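Local coordinates for mitogen-activated protein kinase kinase kinase 2 (Homo sapiens, PDB 2NPT), which probably phosphorylates MAP kinase kinases as a serine/threonine kinase and carries a PB1 domain that pairs with another protein, at residues R28-I33 / I51-S56. Residues are numbered along the deposited sequence; the frame is centred on the assembly and turned at random.
Sequences RGEKRI and IAFGQS
R32 and E30 of strand 30-36 meet F53 and A52 at the C-terminal end of helix 42-53, where the end of the first helix of this PB1 domain, a ubiquitin-like β-grasp fold, packs against an outermost strand of the chain's mixed sheet. The backbones stay well apart, with CA atoms of R32 and A52 8.0 Å from each other, so the contact is made largely by side chains, with E30 O also reaching F53 CZ at 3.7 Å.

Across the two segments the charged group and the ring make a cation-pi contact. R32 CZ stands 4.9 Å from the centroid of the F53 ring and 13° off its normal, hence over the face, although guanidinium and ring planes are inclined by 49°. A bend at chi2 brings the guanidinium over the ring face, while R32 CG packs 3.8 Å from F53 CZ.

Van der Waals contacts flank this pair. A52 CB lies over one face of the guanidinium, toward its rim, 3.6 Å from R32 NH1. E30 CB approaches the F53 ring at its edge, in plane, and H27 meets that ring edge-to-face.

Charge pairing runs along the strand and beyond the chain. E30 and R32 project from the same side of the strand, and both also form salt bridges to the partner protein: R32 NH1 with an acidic side chain, E30 OE2 with a basic one. K31 adds backbone hydrogen bonds to that protein, consistent with strand 30-36 serving as part of the PB1 pairing surface. Between the two side chains, R32 NE donates to the anti lone pair of E30 OE2 at 3.0 Å, with OE2 tilted 23° out of the guanidinium plane.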
loop_
_atom_site.group_PDB
_atom_site.type_symbol
_atom_site.label_atom_id
_atom_site.label_comp_id
_atom_site.label_asym_id
_atom_site.label_seq_id
_atom_site.Cartn_x
_atom_site.Cartn_y
_atom_site.Cartn_z
ATOM N N ARG D 28 12.287 -11.614 -0.663
ATOM C CA ARG D 28 12.874 -12.047 -1.921
ATOM C C ARG D 28 12.590 -11.123 -3.112
ATOM O O ARG D 28 12.172 -11.553 -4.181
ATOM C CB ARG D 28 12.492 -13.513 -2.199
ATOM C CG ARG D 28 13.166 -14.500 -1.273
ATOM C CD ARG D 28 12.506 -15.872 -1.402
ATOM N NE ARG D 28 12.833 -16.536 -2.662
ATOM C CZ ARG D 28 12.177 -17.597 -3.136
ATOM N N GLY D 29 12.810 -9.834 -2.892
ATOM C CA GLY D 29 12.661 -8.838 -3.932
ATOM C C GLY D 29 11.239 -8.330 -4.172
ATOM O O GLY D 29 11.052 -7.417 -4.991
ATOM N N GLU D 30 10.245 -8.919 -3.499
ATOM C CA GLU D 30 8.859 -8.460 -3.575
ATOM C C GLU D 30 8.464 -7.607 -2.366
ATOM O O GLU D 30 8.747 -7.966 -1.220
ATOM C CB GLU D 30 7.891 -9.647 -3.706
ATOM C CG GLU D 30 6.446 -9.225 -3.843
ATOM C CD GLU D 30 5.534 -10.319 -4.365
ATOM O OE1 GLU D 30 5.933 -11.026 -5.325
ATOM O OE2 GLU D 30 4.399 -10.446 -3.838
ATOM N N LYS D 31 7.875 -6.448 -2.634
ATOM C CA LYS D 31 7.397 -5.547 -1.589
ATOM C C LYS D 31 5.872 -5.464 -1.637
ATOM O O LYS D 31 5.239 -5.584 -2.736
ATOM C CB LYS D 31 8.049 -4.158 -1.690
ATOM C CG LYS D 31 9.579 -4.221 -1.595
ATOM C CD LYS D 31 10.199 -2.860 -1.379
ATOM C CE LYS D 31 11.710 -2.992 -1.075
ATOM N NZ LYS D 31 12.392 -3.326 -2.329
ATOM N N ARG D 32 5.301 -5.321 -0.429
ATOM C CA ARG D 32 3.873 -5.303 -0.204
ATOM C C ARG D 32 3.607 -4.220 0.846
ATOM O O ARG D 32 4.408 -4.124 1.800
ATOM C CB ARG D 32 3.437 -6.646 0.391
ATOM C CG ARG D 32 3.711 -7.835 -0.536
ATOM C CD ARG D 32 2.497 -8.078 -1.503
ATOM N NE ARG D 32 2.565 -9.473 -1.709
ATOM C CZ ARG D 32 1.770 -10.417 -1.296
ATOM N NH1 ARG D 32 0.538 -10.234 -0.777
ATOM N NH2 ARG D 32 2.219 -11.612 -1.569
ATOM N N ILE D 33 2.562 -3.407 0.667
ATOM C CA ILE D 33 2.136 -2.452 1.706
ATOM C C ILE D 33 0.748 -2.789 2.266
ATOM O O ILE D 33 -0.235 -2.947 1.514
ATOM C CB ILE D 33 2.233 -0.996 1.230
ATOM C CG1 ILE D 33 3.665 -0.677 0.741
ATOM C CG2 ILE D 33 1.680 -0.037 2.363
ATOM C CD1 ILE D 33 3.862 0.717 0.173
ATOM N N ILE D 51 0.117 -14.778 5.425
ATOM C CA ILE D 51 -0.896 -14.663 4.403
ATOM C C ILE D 51 -0.303 -14.164 3.090
ATOM O O ILE D 51 -0.663 -14.640 2.012
ATOM C CB ILE D 51 -2.092 -13.791 4.863
ATOM C CG1 ILE D 51 -2.832 -14.504 6.005
ATOM C CG2 ILE D 51 -3.015 -13.529 3.672
ATOM C CD1 ILE D 51 -3.556 -13.588 6.991
ATOM N N ALA D 52 0.600 -13.189 3.205
ATOM C CA ALA D 52 1.177 -12.512 2.058
ATOM C C ALA D 52 2.212 -13.353 1.300
ATOM O O ALA D 52 2.334 -13.209 0.080
ATOM C CB ALA D 52 1.787 -11.147 2.503
ATOM N N PHE D 53 2.995 -14.187 1.997
ATOM C CA PHE D 53 4.111 -14.896 1.352
ATOM C C PHE D 53 4.081 -16.423 1.542
ATOM O O PHE D 53 4.939 -17.142 0.986
ATOM C CB PHE D 53 5.461 -14.327 1.812
ATOM C CG PHE D 53 5.761 -12.950 1.252
ATOM C CD1 PHE D 53 6.158 -12.797 -0.072
ATOM C CD2 PHE D 53 5.631 -11.818 2.044
ATOM C CE1 PHE D 53 6.436 -11.562 -0.581
ATOM C CE2 PHE D 53 5.908 -10.543 1.518
ATOM C CZ PHE D 53 6.325 -10.432 0.218
ATOM N N GLY D 54 3.089 -16.907 2.287
ATOM C CA GLY D 54 2.849 -18.357 2.399
ATOM C C GLY D 54 3.640 -19.101 3.446
ATOM O O GLY D 54 3.461 -20.317 3.610
ATOM N N GLN D 55 4.498 -18.402 4.185
ATOM C CA GLN D 55 5.333 -19.044 5.199
ATOM C C GLN D 55 5.463 -18.224 6.464
ATOM O O GLN D 55 5.328 -17.004 6.433
ATOM C CB GLN D 55 6.727 -19.318 4.631
ATOM C CG GLN D 55 6.841 -20.753 4.159
ATOM C CD GLN D 55 7.879 -20.944 3.097
ATOM O OE1 GLN D 55 9.017 -20.499 3.249
ATOM N NE2 GLN D 55 7.501 -21.634 2.009
ATOM N N SER D 56 5.772 -18.896 7.570
ATOM C CA SER D 56 6.072 -18.187 8.815
ATOM C C SER D 56 7.437 -17.484 8.656
ATOM O O SER D 56 8.441 -18.133 8.290
ATOM C CB SER D 56 6.045 -19.151 10.003
ATOM O OG SER D 56 6.476 -18.507 11.161
#